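Local structure of lipoprotein (Streptococcus pneumoniae, 3CX3) at residues G10-T15 with L31-M36; K25-D30 with K152-F157; G42-E47 with I204-E209; Y57-F62 with S83-L88; L88-G93 with Q133-K138. The protein binds zinc as a lipoprotein homologous with ABC transporter components, and probably serves as the solute-binding part of a zinc-uptake system. One frame throughout, in Å; residues are numbered along the deposited sequence. Where two conformers were deposited one is given.

Contact 1: G10-T15 with L31-M36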
# COMPACT_ATOMS: atom_id res chain seq x y z
N GLY A 10 21.53 2.39 16.34
CA GLY A 10 20.47 1.53 15.81
C GLY A 10 20.99 0.99 14.50
O GLY A 10 22.13 1.28 14.13
N MSE A 11 20.16 0.22 13.80
CA MSE A 11 20.45 -0.23 12.44
C MSE A 11 19.91 0.76 11.42
O MSE A 11 18.72 1.06 11.42
CB MSE A 11 19.81 -1.59 12.15
CG MSE A 11 20.71 -2.78 12.35
SE MSE A 11 19.90 -4.41 11.61
CE MSE A 11 18.11 -4.32 12.39
N LYS A 12 20.79 1.24 10.54
CA LYS A 12 20.40 2.14 9.45
C LYS A 12 19.56 1.34 8.44
O LYS A 12 20.04 0.34 7.87
CB LYS A 12 21.63 2.77 8.79
CG LYS A 12 21.32 4.01 7.94
CD LYS A 12 22.57 4.59 7.25
CE LYS A 12 23.24 5.65 8.11
NZ LYS A 12 23.81 6.80 7.32
N ILE A 13 18.32 1.78 8.23
CA ILE A 13 17.33 1.02 7.45
C ILE A 13 16.67 1.90 6.38
O ILE A 13 16.05 2.92 6.69
CB ILE A 13 16.26 0.33 8.36
CG1 ILE A 13 16.85 -0.88 9.08
CG2 ILE A 13 15.05 -0.08 7.57
CD1 ILE A 13 15.99 -1.40 10.23
N VAL A 14 16.84 1.51 5.12
CA VAL A 14 16.18 2.17 4.02
C VAL A 14 14.97 1.36 3.57
O VAL A 14 14.91 0.13 3.70
CB VAL A 14 17.17 2.53 2.87
CG1 VAL A 14 16.45 3.19 1.70
CG2 VAL A 14 18.23 3.49 3.38
N THR A 15 14.00 2.08 3.03
CA THR A 15 12.64 1.63 2.92
C THR A 15 12.06 2.18 1.64
O THR A 15 12.37 3.31 1.28
CB THR A 15 11.93 2.09 4.18
OG1 THR A 15 11.82 0.97 5.08
CG2 THR A 15 10.62 2.72 3.88
N LEU A 31 14.13 1.51 18.11
CA LEU A 31 15.42 0.83 17.99
C LEU A 31 16.37 1.26 16.87
O LEU A 31 17.56 1.46 17.13
CB LEU A 31 15.20 -0.67 17.87
CG LEU A 31 14.95 -1.40 19.17
CD1 LEU A 31 14.83 -2.86 18.83
CD2 LEU A 31 16.07 -1.14 20.16
N ASN A 32 15.87 1.38 15.65
CA ASN A 32 16.75 1.54 14.51
C ASN A 32 16.62 2.89 13.80
O ASN A 32 15.69 3.64 14.06
CB ASN A 32 16.53 0.38 13.53
CG ASN A 32 16.63 -1.00 14.20
OD1 ASN A 32 17.73 -1.50 14.44
ND2 ASN A 32 15.49 -1.61 14.49
N ASP A 33 17.57 3.19 12.92
CA ASP A 33 17.49 4.38 12.08
C ASP A 33 16.74 4.07 10.78
O ASP A 33 17.35 3.71 9.76
CB ASP A 33 18.88 4.97 11.79
CG ASP A 33 18.85 6.11 10.77
OD1 ASP A 33 17.84 6.86 10.69
OD2 ASP A 33 19.85 6.26 10.03
N VAL A 34 15.41 4.22 10.85
CA VAL A 34 14.53 3.89 9.73
C VAL A 34 14.21 5.14 8.94
O VAL A 34 13.53 6.04 9.42
CB VAL A 34 13.21 3.20 10.19
CG1 VAL A 34 12.34 2.87 8.99
CG2 VAL A 34 13.50 1.94 10.99
N ARG A 35 14.74 5.17 7.72
CA ARG A 35 14.44 6.21 6.74
C ARG A 35 13.88 5.64 5.44
O ARG A 35 14.01 4.44 5.16
CB ARG A 35 15.68 7.09 6.49
CG ARG A 35 17.00 6.42 6.85
CD ARG A 35 18.16 7.18 6.26
NE ARG A 35 18.57 8.29 7.11
CZ ARG A 35 19.74 8.36 7.74
NH1 ARG A 35 20.62 7.37 7.59
NH2 ARG A 35 20.04 9.40 8.50
N MSE A 36 13.25 6.51 4.65
CA MSE A 36 12.49 6.09 3.47
C MSE A 36 13.16 6.62 2.20
O MSE A 36 13.68 7.73 2.23
CB MSE A 36 11.07 6.64 3.61
CG MSE A 36 10.09 6.15 2.58
SE MSE A 36 8.42 7.12 2.76
CE MSE A 36 8.02 7.34 0.86
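I13 and R35 carry much of the backbone pairing that sets strand 12-15 parallel to strand 33-36. I13 N gives its hydrogen to D33 O at 2.6 Å, and I13 O receives R35 N at 2.8 Å, so that I13 is held by the two residues flanking V34. A bent, weak bond from D33 N to M11 O adds to the pairing. One side-chain amide joins in: N32 OD1 takes M11 N at 3.0 Å on a lone pair in the carbonyl plane. N32 CG lies beside its own backbone N (chi1 -52°), and the side chain runs alongside that of M11, a selenomethionine; N32 ND2 bonds S28 and Y150. Charges gather on the face bearing K12, D33 and R35. D33 OD2 sits 2.8 Å from R35 NH1 but well out of the guanidinium plane, so the attraction is one of charge alone. K12 CE lies at the guanidinium edge, 3.2 Å from R35 NH1, and K12 NZ is 3.3 Å from R35 NH1, a like-charged pair that D33 probably offsets. On the other face I13 CB meets V34 CG2 at 4.1 Å. Helix 18-28, which links the strands in a beta-alpha-beta unit, covers V34 and T15, while strand 61-64 pairs with the far edge of strand 12-15.

Contact 2: K25-D30 with K152-F157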
# COMPACT_ATOMS: atom_id res chain seq x y z
N LYS A 25 8.99 0.82 10.99
CA LYS A 25 8.99 1.74 12.13
C LYS A 25 8.11 1.28 13.29
O LYS A 25 8.45 1.44 14.46
CB LYS A 25 8.60 3.14 11.68
CG LYS A 25 9.77 4.06 11.38
CD LYS A 25 9.37 5.53 11.42
CE LYS A 25 10.56 6.42 11.80
NZ LYS A 25 10.82 6.46 13.27
N GLU A 26 6.96 0.70 12.96
CA GLU A 26 6.09 0.14 13.99
C GLU A 26 6.67 -1.13 14.59
O GLU A 26 6.47 -1.39 15.78
CB GLU A 26 4.67 -0.09 13.47
CG GLU A 26 3.65 0.83 14.12
CD GLU A 26 2.77 1.56 13.13
OE1 GLU A 26 1.56 1.25 13.07
OE2 GLU A 26 3.27 2.47 12.43
N VAL A 27 7.40 -1.90 13.79
CA VAL A 27 8.00 -3.14 14.28
C VAL A 27 9.24 -2.86 15.13
O VAL A 27 9.54 -3.62 16.05
CB VAL A 27 8.30 -4.14 13.13
CG1 VAL A 27 9.20 -5.28 13.61
CG2 VAL A 27 6.99 -4.71 12.56
N SER A 28 9.94 -1.77 14.82
CA SER A 28 11.19 -1.42 15.50
C SER A 28 10.99 -0.58 16.78
O SER A 28 11.85 -0.60 17.68
CB SER A 28 12.13 -0.70 14.53
OG SER A 28 12.73 -1.62 13.63
N GLY A 29 9.87 0.13 16.85
CA GLY A 29 9.58 1.02 17.97
C GLY A 29 10.51 2.22 17.99
O GLY A 29 10.26 3.21 17.29
N ASP A 30 11.59 2.11 18.77
CA ASP A 30 12.57 3.18 18.94
C ASP A 30 14.00 2.72 18.64
O ASP A 30 14.96 3.46 18.88
CB ASP A 30 12.49 3.75 20.37
CG ASP A 30 12.62 2.68 21.46
OD1 ASP A 30 12.82 1.48 21.14
OD2 ASP A 30 12.53 3.04 22.65
N LYS A 152 6.82 -8.52 19.40
CA LYS A 152 5.72 -7.93 20.18
C LYS A 152 5.14 -6.66 19.53
O LYS A 152 3.92 -6.42 19.57
CB LYS A 152 6.10 -7.74 21.66
CG LYS A 152 4.90 -7.44 22.59
CD LYS A 152 4.90 -8.27 23.90
CE LYS A 152 3.93 -9.47 23.87
NZ LYS A 152 4.10 -10.35 22.66
N ASN A 153 6.00 -5.85 18.91
CA ASN A 153 5.53 -4.73 18.12
C ASN A 153 4.62 -5.16 16.98
O ASN A 153 3.51 -4.64 16.82
CB ASN A 153 6.71 -3.92 17.58
CG ASN A 153 7.39 -3.12 18.65
OD1 ASN A 153 6.98 -3.15 19.80
ND2 ASN A 153 8.44 -2.41 18.28
N ALA A 154 5.09 -6.13 16.20
CA ALA A 154 4.28 -6.81 15.19
C ALA A 154 2.99 -7.41 15.76
O ALA A 154 1.93 -7.32 15.15
CB ALA A 154 5.09 -7.89 14.52
N GLN A 155 3.11 -8.01 16.95
CA GLN A 155 2.01 -8.71 17.62
C GLN A 155 0.84 -7.82 17.97
O GLN A 155 -0.34 -8.20 17.79
CB GLN A 155 2.53 -9.40 18.87
CG GLN A 155 1.93 -10.77 19.05
CD GLN A 155 1.68 -11.44 17.72
OE1 GLN A 155 0.53 -11.62 17.31
NE2 GLN A 155 2.76 -11.78 17.00
N ALA A 156 1.16 -6.64 18.51
CA ALA A 156 0.17 -5.62 18.76
C ALA A 156 -0.43 -5.24 17.43
O ALA A 156 -1.66 -5.15 17.30
CB ALA A 156 0.81 -4.40 19.41
N PHE A 157 0.42 -5.04 16.43
CA PHE A 157 -0.02 -4.51 15.15
C PHE A 157 -1.10 -5.45 14.62
O PHE A 157 -2.26 -5.04 14.47
CB PHE A 157 1.17 -4.36 14.20
CG PHE A 157 0.83 -3.73 12.87
CD1 PHE A 157 0.99 -2.35 12.67
CD2 PHE A 157 0.39 -4.51 11.81
CE1 PHE A 157 0.70 -1.77 11.44
CE2 PHE A 157 0.09 -3.95 10.57
CZ PHE A 157 0.25 -2.58 10.37
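V27 and N153 join the C-terminal end of helix 18-28 to helix 147-173, the long helix that leads from the N-terminal sheet region of the chain to the C-terminal one. G29, with positive phi, is where the first helix breaks off, and N153 is directed toward this end. With N153 CG beside the backbone N (chi1 -73°), the side chain lies against the last carbonyls: N153 CB is 3.1 Å from E26 O, and N153 ND2 gives a weak, bent hydrogen bond of 2.8 Å to V27 O. One turn further on, F157 has CG anti to its backbone N (chi1 -176°). Its ring meets the E26 carboxylate edge-on, with F157 CE1 3.5 Å from E26 OE1 and the two flat groups turned 59° apart; OE1 also takes a weak bond from T267. Apart from these polar contacts, V27 CG2 touches A154 CB at 4.2 Å, and A136 of helix 125-142 packs on both residues. The chemistry is that of a helix end met from the side. Carbonyls at a C-terminus tend to carry extra negative charge, which the N153 amide would partly answer, while the weakly positive ring rim of F157 is a favourable neighbour for the E26 oxygen.

Contact 3: G42-E47 with I204-E209; sequences GIHSFE and ISPEQE. With ZN (zinc ion), chain E.
H44, whose ring rests against S205 and P206, binds the zinc ion through NE2 at 2.0 Å; H120, H184 and E259 supply the other protein ligands. The two loops, one after strand 33-36 and one after strand 198-200, come from the N- and C-terminal sheet regions and meet at this site, consistent with the cleft between the lobes of solute-binding proteins. H44 CG lies beside its backbone N (chi1 -70°), with the imidazole reaching across to the segment 204-209. S205 comes over one face of the ring, its CA 3.8 Å from the centroid and 25° off the normal, a CH-pi contact displaced toward the rim, while S205 CB lies 3.3 Å from H44 ND1. The P206 ring crosses the H44 side chain at about a right angle and brings CD to 3.5 Å from H44 CD2. At the zinc end of the imidazole, H44 CE1 lies 2.9 Å from I204 O. The facing segment is itself tied into a type I turn from S205 to Q208: Q208 N bonds S205 O, and Q208 OE1 takes S205 N at 2.7 Å. A water 2.7 Å from S205 OG also gives a weak bond to H44 O, spanning the two loops. No direct hydrogen bond joins the segments. Packing from S205 and P206, together with the metal bond, would limit the tilt of this zinc ligand.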
# COMPACT_ATOMS: atom_id res chain seq x y z
N GLY A 42 6.18 8.37 -7.11
CA GLY A 42 5.06 7.42 -7.22
C GLY A 42 5.48 5.99 -7.47
O GLY A 42 5.98 5.66 -8.55
N ILE A 43 5.24 5.14 -6.47
CA ILE A 43 5.86 3.80 -6.34
C ILE A 43 5.80 2.91 -7.59
O ILE A 43 6.71 2.10 -7.80
CB ILE A 43 5.30 3.01 -5.09
CG1 ILE A 43 6.08 1.71 -4.86
CG2 ILE A 43 3.80 2.70 -5.22
CD1 ILE A 43 7.51 1.88 -4.40
N HIS A 44 4.72 3.05 -8.36
CA HIS A 44 4.46 2.28 -9.57
C HIS A 44 5.42 2.62 -10.74
O HIS A 44 5.92 1.73 -11.44
CB HIS A 44 3.00 2.45 -10.00
CG HIS A 44 2.00 1.79 -9.09
ND1 HIS A 44 1.62 0.47 -9.22
CD2 HIS A 44 1.29 2.28 -8.05
CE1 HIS A 44 0.73 0.17 -8.29
NE2 HIS A 44 0.52 1.25 -7.56
N SER A 45 5.70 3.91 -10.94
CA SER A 45 6.55 4.36 -12.04
C SER A 45 7.98 4.75 -11.60
O SER A 45 8.81 5.13 -12.43
CB SER A 45 5.90 5.54 -12.75
OG SER A 45 5.83 6.65 -11.87
N PHE A 46 8.25 4.66 -10.30
CA PHE A 46 9.48 5.19 -9.72
C PHE A 46 10.69 4.32 -10.03
O PHE A 46 10.62 3.09 -9.95
CB PHE A 46 9.32 5.31 -8.20
CG PHE A 46 10.57 5.73 -7.48
CD1 PHE A 46 10.90 7.09 -7.35
CD2 PHE A 46 11.43 4.78 -6.92
CE1 PHE A 46 12.07 7.48 -6.68
CE2 PHE A 46 12.60 5.17 -6.25
CZ PHE A 46 12.92 6.53 -6.14
N GLU A 47 11.80 4.94 -10.38
CA GLU A 47 13.04 4.19 -10.60
C GLU A 47 14.14 4.92 -9.86
O GLU A 47 14.35 6.11 -10.09
CB GLU A 47 13.39 4.07 -12.09
CG GLU A 47 12.29 3.50 -12.99
CD GLU A 47 12.19 1.97 -12.95
OE1 GLU A 47 12.96 1.32 -12.22
OE2 GLU A 47 11.32 1.41 -13.66
N ILE A 204 -3.74 -1.64 -12.30
CA ILE A 204 -3.05 -1.68 -10.99
C ILE A 204 -2.08 -0.51 -10.77
O ILE A 204 -1.86 -0.10 -9.63
CB ILE A 204 -2.43 -3.07 -10.60
CG1 ILE A 204 -0.90 -3.08 -10.75
CG2 ILE A 204 -3.15 -4.23 -11.31
CD1 ILE A 204 -0.36 -3.84 -11.96
N SER A 205 -1.50 0.01 -11.85
CA SER A 205 -0.66 1.21 -11.77
C SER A 205 -1.36 2.41 -12.42
O SER A 205 -2.09 2.25 -13.39
CB SER A 205 0.71 0.93 -12.37
OG SER A 205 0.99 1.78 -13.45
N PRO A 206 -1.17 3.62 -11.85
CA PRO A 206 -1.86 4.83 -12.30
C PRO A 206 -1.58 5.21 -13.74
O PRO A 206 -2.36 5.95 -14.34
CB PRO A 206 -1.29 5.91 -11.37
CG PRO A 206 -0.89 5.17 -10.15
CD PRO A 206 -0.31 3.92 -10.69
N GLU A 207 -0.49 4.72 -14.31
CA GLU A 207 -0.17 5.03 -15.69
C GLU A 207 -0.84 4.08 -16.70
O GLU A 207 -0.68 4.25 -17.91
CB GLU A 207 1.35 5.14 -15.90
CG GLU A 207 2.15 5.95 -14.78
CD GLU A 207 1.53 7.33 -14.36
OE1 GLU A 207 2.32 8.26 -14.07
OE2 GLU A 207 0.29 7.48 -14.29
N GLN A 208 -1.60 3.10 -16.22
CA GLN A 208 -2.50 2.37 -17.11
C GLN A 208 -3.85 3.07 -17.16
O GLN A 208 -4.83 2.61 -16.56
CB GLN A 208 -2.64 0.89 -16.72
CG GLN A 208 -1.39 0.05 -16.83
CD GLN A 208 -1.21 -0.80 -15.60
OE1 GLN A 208 -0.96 -0.27 -14.52
NE2 GLN A 208 -1.35 -2.11 -15.74
N GLU A 209 -3.88 4.18 -17.90
CA GLU A 209 -5.07 5.01 -18.10
C GLU A 209 -6.00 4.39 -19.15
O GLU A 209 -5.51 3.75 -20.07
CB GLU A 209 -4.64 6.42 -18.56
CG GLU A 209 -3.77 7.22 -17.56
CD GLU A 209 -4.60 7.90 -16.46
OE1 GLU A 209 -5.72 7.42 -16.16
OE2 GLU A 209 -4.12 8.92 -15.90
ZN ZN E . -1.22 1.48 -6.60
O HOH W 1 3.65 1.97 -14.00

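Contact 4: Y57-F62 with S83-L88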
# COMPACT_ATOMS: atom_id res chain seq x y z
N TYR A 57 22.89 0.55 -0.94
CA TYR A 57 24.14 -0.16 -0.71
C TYR A 57 24.88 0.34 0.52
O TYR A 57 25.67 -0.38 1.10
CB TYR A 57 25.03 -0.10 -1.97
CG TYR A 57 24.55 -0.95 -3.13
CD1 TYR A 57 24.12 -2.27 -2.93
CD2 TYR A 57 24.53 -0.45 -4.43
CE1 TYR A 57 23.68 -3.05 -3.99
CE2 TYR A 57 24.08 -1.24 -5.52
CZ TYR A 57 23.66 -2.54 -5.30
OH TYR A 57 23.21 -3.31 -6.36
N ASP A 58 24.59 1.57 0.94
CA ASP A 58 25.18 2.20 2.12
C ASP A 58 24.49 1.83 3.45
O ASP A 58 25.14 1.82 4.51
CB ASP A 58 25.15 3.72 1.92
CG ASP A 58 25.79 4.48 3.06
OD1 ASP A 58 25.42 5.67 3.22
OD2 ASP A 58 26.66 3.92 3.78
N ALA A 59 23.19 1.56 3.40
CA ALA A 59 22.41 1.17 4.58
C ALA A 59 22.88 -0.17 5.14
O ALA A 59 23.67 -0.86 4.49
CB ALA A 59 20.92 1.11 4.22
N ASP A 60 22.40 -0.52 6.34
CA ASP A 60 22.56 -1.89 6.87
C ASP A 60 21.45 -2.82 6.36
O ASP A 60 21.67 -4.00 6.12
CB ASP A 60 22.51 -1.88 8.40
CG ASP A 60 23.66 -1.12 9.03
OD1 ASP A 60 24.81 -1.63 8.99
OD2 ASP A 60 23.40 -0.03 9.58
N VAL A 61 20.25 -2.26 6.23
CA VAL A 61 19.07 -3.04 5.82
C VAL A 61 18.24 -2.27 4.81
O VAL A 61 17.99 -1.08 4.98
CB VAL A 61 18.17 -3.42 7.04
CG1 VAL A 61 16.84 -4.03 6.59
CG2 VAL A 61 18.93 -4.34 8.02
N PHE A 62 17.82 -2.95 3.75
CA PHE A 62 16.85 -2.36 2.84
C PHE A 62 15.60 -3.22 2.70
O PHE A 62 15.67 -4.43 2.43
CB PHE A 62 17.46 -2.06 1.48
CG PHE A 62 16.47 -1.48 0.50
CD1 PHE A 62 15.96 -0.19 0.69
CD2 PHE A 62 16.07 -2.20 -0.61
CE1 PHE A 62 15.06 0.35 -0.22
CE2 PHE A 62 15.17 -1.65 -1.54
CZ PHE A 62 14.66 -0.38 -1.34
N SER A 83 28.85 -4.45 -1.01
CA SER A 83 27.93 -4.07 0.06
C SER A 83 27.56 -5.23 0.99
O SER A 83 27.93 -6.38 0.77
CB SER A 83 26.67 -3.40 -0.51
OG SER A 83 25.85 -2.91 0.54
N LYS A 84 26.79 -4.89 2.02
CA LYS A 84 26.49 -5.78 3.12
C LYS A 84 25.04 -5.58 3.59
O LYS A 84 24.71 -5.86 4.75
CB LYS A 84 27.46 -5.50 4.28
CG LYS A 84 27.46 -4.01 4.78
CD LYS A 84 28.05 -3.03 3.74
CE LYS A 84 27.72 -1.58 4.08
NZ LYS A 84 26.25 -1.30 4.17
N VAL A 85 24.21 -5.07 2.67
CA VAL A 85 22.78 -4.88 2.93
C VAL A 85 22.08 -6.21 3.03
O VAL A 85 22.40 -7.16 2.30
CB VAL A 85 22.04 -4.08 1.83
CG1 VAL A 85 21.91 -2.62 2.20
CG2 VAL A 85 22.69 -4.26 0.48
N LYS A 86 21.15 -6.28 3.97
CA LYS A 86 20.16 -7.33 3.98
C LYS A 86 19.01 -6.75 3.17
O LYS A 86 18.45 -5.71 3.55
CB LYS A 86 19.75 -7.64 5.41
CG LYS A 86 20.86 -7.39 6.43
CD LYS A 86 22.19 -8.06 6.04
CE LYS A 86 23.26 -7.92 7.14
NZ LYS A 86 23.89 -6.56 7.25
N VAL A 87 18.72 -7.36 2.04
CA VAL A 87 17.62 -6.92 1.20
C VAL A 87 16.44 -7.79 1.57
O VAL A 87 16.53 -9.02 1.52
CB VAL A 87 17.94 -7.02 -0.33
CG1 VAL A 87 16.94 -6.22 -1.15
CG2 VAL A 87 19.34 -6.52 -0.63
N LEU A 88 15.34 -7.15 1.97
CA LEU A 88 14.19 -7.87 2.53
C LEU A 88 12.88 -7.58 1.78
O LEU A 88 12.41 -6.44 1.75
CB LEU A 88 14.05 -7.57 4.04
CG LEU A 88 15.29 -7.98 4.87
CD1 LEU A 88 15.18 -7.60 6.32
CD2 LEU A 88 15.58 -9.48 4.76
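V61 pairs with K86 and F62 with V87 in parallel, through bonds from K86 N to D60 O (3.2 Å), F62 N to K86 O (2.8 Å) and L88 N to F62 O (2.8 Å). Ahead of this pairing, the end of helix 50-58 is gripped by side chains. S83 OG, anti to its backbone N (chi1 -174°), gives its hydrogen to Y57 O at 2.6 Å, in the carbonyl plane and on a lone pair. The same oxygen accepts K84 NZ at 3.3 Å from a donor tilted 31° out of that plane. The K84 chain, bent at chi2 and chi4, curls back over the helix end, where NZ also makes a weak bond to D58 O. Two donors on Y57 O would offset the partial negative charge expected at a helix C-terminus. These segments bring the chain from helix 50-58 into strand 61-64 and alongside strand 86-89, an outermost strand of a four-stranded parallel sheet with order 2-1-3-4, as in Rossmann-like alpha/beta lobes. On the face bearing V61 and K86, V61 CG1 meets L88 CD1 at 3.9 Å, and V142 of helix 125-142 packs on V61 and K86. K86 itself bends so that NZ bonds K84 O at 2.7 Å. On the face bearing F62 and V87, V87 CG1 approaches the ring edge near CD2 of F62, at 4.1 Å. The two methyls of V85 part company: CG2 lies at the edge of the Y57 ring, CG1 by A59. D60 OD2 takes K12 N of the neighbouring strand.

Contact 5: L88-G93 with Q133-K138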
# COMPACT_ATOMS: atom_id res chain seq x y z
N LEU A 88 15.34 -7.15 1.97
CA LEU A 88 14.19 -7.87 2.53
C LEU A 88 12.88 -7.58 1.78
O LEU A 88 12.41 -6.44 1.75
CB LEU A 88 14.05 -7.57 4.04
CG LEU A 88 15.29 -7.98 4.87
CD1 LEU A 88 15.18 -7.60 6.32
CD2 LEU A 88 15.58 -9.48 4.76
N GLU A 89 12.31 -8.62 1.17
CA GLU A 89 11.00 -8.52 0.48
C GLU A 89 9.95 -8.85 1.53
O GLU A 89 9.84 -9.99 1.96
CB GLU A 89 10.93 -9.45 -0.74
CG GLU A 89 9.76 -9.16 -1.70
CD GLU A 89 9.37 -10.35 -2.64
OE1 GLU A 89 8.97 -10.12 -3.79
OE2 GLU A 89 9.45 -11.52 -2.25
N ALA A 90 9.18 -7.83 1.92
CA ALA A 90 8.32 -7.90 3.10
C ALA A 90 7.08 -8.72 2.88
O ALA A 90 6.47 -9.18 3.85
CB ALA A 90 7.98 -6.49 3.59
N SER A 91 6.70 -8.91 1.62
CA SER A 91 5.54 -9.74 1.30
C SER A 91 5.95 -11.11 0.82
O SER A 91 5.14 -11.84 0.26
CB SER A 91 4.67 -9.07 0.23
OG SER A 91 5.36 -8.97 -1.01
N GLU A 92 7.22 -11.46 1.03
CA GLU A 92 7.73 -12.69 0.45
C GLU A 92 6.98 -13.90 0.98
O GLU A 92 6.81 -14.06 2.19
CB GLU A 92 9.21 -12.82 0.71
CG GLU A 92 9.90 -13.86 -0.13
CD GLU A 92 11.25 -14.21 0.44
OE1 GLU A 92 12.11 -14.72 -0.30
OE2 GLU A 92 11.44 -13.96 1.65
N GLY A 93 6.51 -14.74 0.06
CA GLY A 93 5.66 -15.87 0.41
C GLY A 93 4.18 -15.56 0.29
O GLY A 93 3.40 -16.45 -0.07
N GLN A 133 4.40 -9.25 10.37
CA GLN A 133 5.05 -10.50 10.84
C GLN A 133 6.32 -10.84 10.07
O GLN A 133 7.41 -10.93 10.66
CB GLN A 133 4.07 -11.68 10.72
CG GLN A 133 3.41 -12.09 12.00
CD GLN A 133 4.24 -13.07 12.79
OE1 GLN A 133 5.25 -12.70 13.38
NE2 GLN A 133 3.83 -14.35 12.79
N ILE A 134 6.18 -11.04 8.76
CA ILE A 134 7.32 -11.32 7.89
C ILE A 134 8.44 -10.34 8.20
O ILE A 134 9.60 -10.73 8.33
CB ILE A 134 6.98 -11.21 6.39
CG1 ILE A 134 5.78 -12.11 6.05
CG2 ILE A 134 8.20 -11.58 5.56
CD1 ILE A 134 5.18 -11.94 4.64
N ILE A 135 8.08 -9.07 8.35
CA ILE A 135 9.06 -8.03 8.62
C ILE A 135 9.81 -8.35 9.91
O ILE A 135 11.05 -8.43 9.91
CB ILE A 135 8.41 -6.62 8.66
CG1 ILE A 135 8.05 -6.18 7.23
CG2 ILE A 135 9.32 -5.61 9.36
CD1 ILE A 135 7.33 -4.84 7.11
N ALA A 136 9.05 -8.57 10.99
CA ALA A 136 9.63 -8.90 12.28
C ALA A 136 10.52 -10.13 12.16
O ALA A 136 11.66 -10.09 12.57
CB ALA A 136 8.55 -9.09 13.34
N ASP A 137 10.00 -11.21 11.57
CA ASP A 137 10.79 -12.43 11.35
C ASP A 137 12.15 -12.16 10.71
O ASP A 137 13.21 -12.50 11.28
CB ASP A 137 10.01 -13.44 10.50
CG ASP A 137 8.83 -14.05 11.25
OD1 ASP A 137 8.19 -14.97 10.71
OD2 ASP A 137 8.53 -13.61 12.38
N LYS A 138 12.12 -11.54 9.54
CA LYS A 138 13.35 -11.26 8.79
C LYS A 138 14.23 -10.31 9.57
O LYS A 138 15.43 -10.52 9.67
CB LYS A 138 13.03 -10.69 7.40
CG LYS A 138 12.33 -11.65 6.46
CD LYS A 138 11.91 -10.92 5.17
CE LYS A 138 11.95 -11.80 3.93
NZ LYS A 138 11.19 -13.09 4.05
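K138 and L88 slide past each other in opposite directions, the lysine running out from its helix as the leucine comes in from the end of strand 86-89. Their aliphatic parts overlap, with L88 CD2 3.9 Å from K138 CB. K138 then bends at chi3 and chi4 (53°), which places NZ at the E92 carboxylate; the two side chains cross at about a right angle. The E92 chain is extended, and its OE2 is met by K138 NZ at 2.6 Å nearly along the C-O axis, a salt bridge that is also a hydrogen bond. K138 CE passes 3.4 Å from E89 O on the way. One turn back along the helix, I134 cups the carbonyl of A90: its CD1 comes to 3.1 Å from A90 O, its CG2 to 3.4 Å from the same atom, and CD1 also lies 3.6 Å from E92 O. I135 turns its end inward instead, and its CG1 touches A90 CB at 3.7 Å; beyond it lie M23 and V27 of helix 18-28. The residues so covered form a type I turn from E89 to E92, closed by E92 N to E89 O, and on its far side E89 OE1 bonds H67 and S91 OG bonds H65. A helix laid against the C-terminal end of an edge strand and the turn that follows it is the layered packing of an open alpha/beta sheet.

How the contacts relate
From the N terminus, contact 1 closes the short beta-alpha-beta unit around helix 18-28. Contact 2 starts from the end of that same helix and reaches 122 residues on to helix 147-173, so contacts 1 and 2 cross, and they touch through K25 and V34. Contact 3 runs from the loop after strand 33-36 to the second half of the chain, crossing contact 2. Contacts 4 and 5 lie in series within the spans of both: contact 4 adds strands 61-64 and 86-89 to the sheet of contact 1, and contact 5, sharing L88, leads on to helix 125-142, whose A136 packs on V27 and A154 of contact 2. Contact 3 stands apart at the zinc.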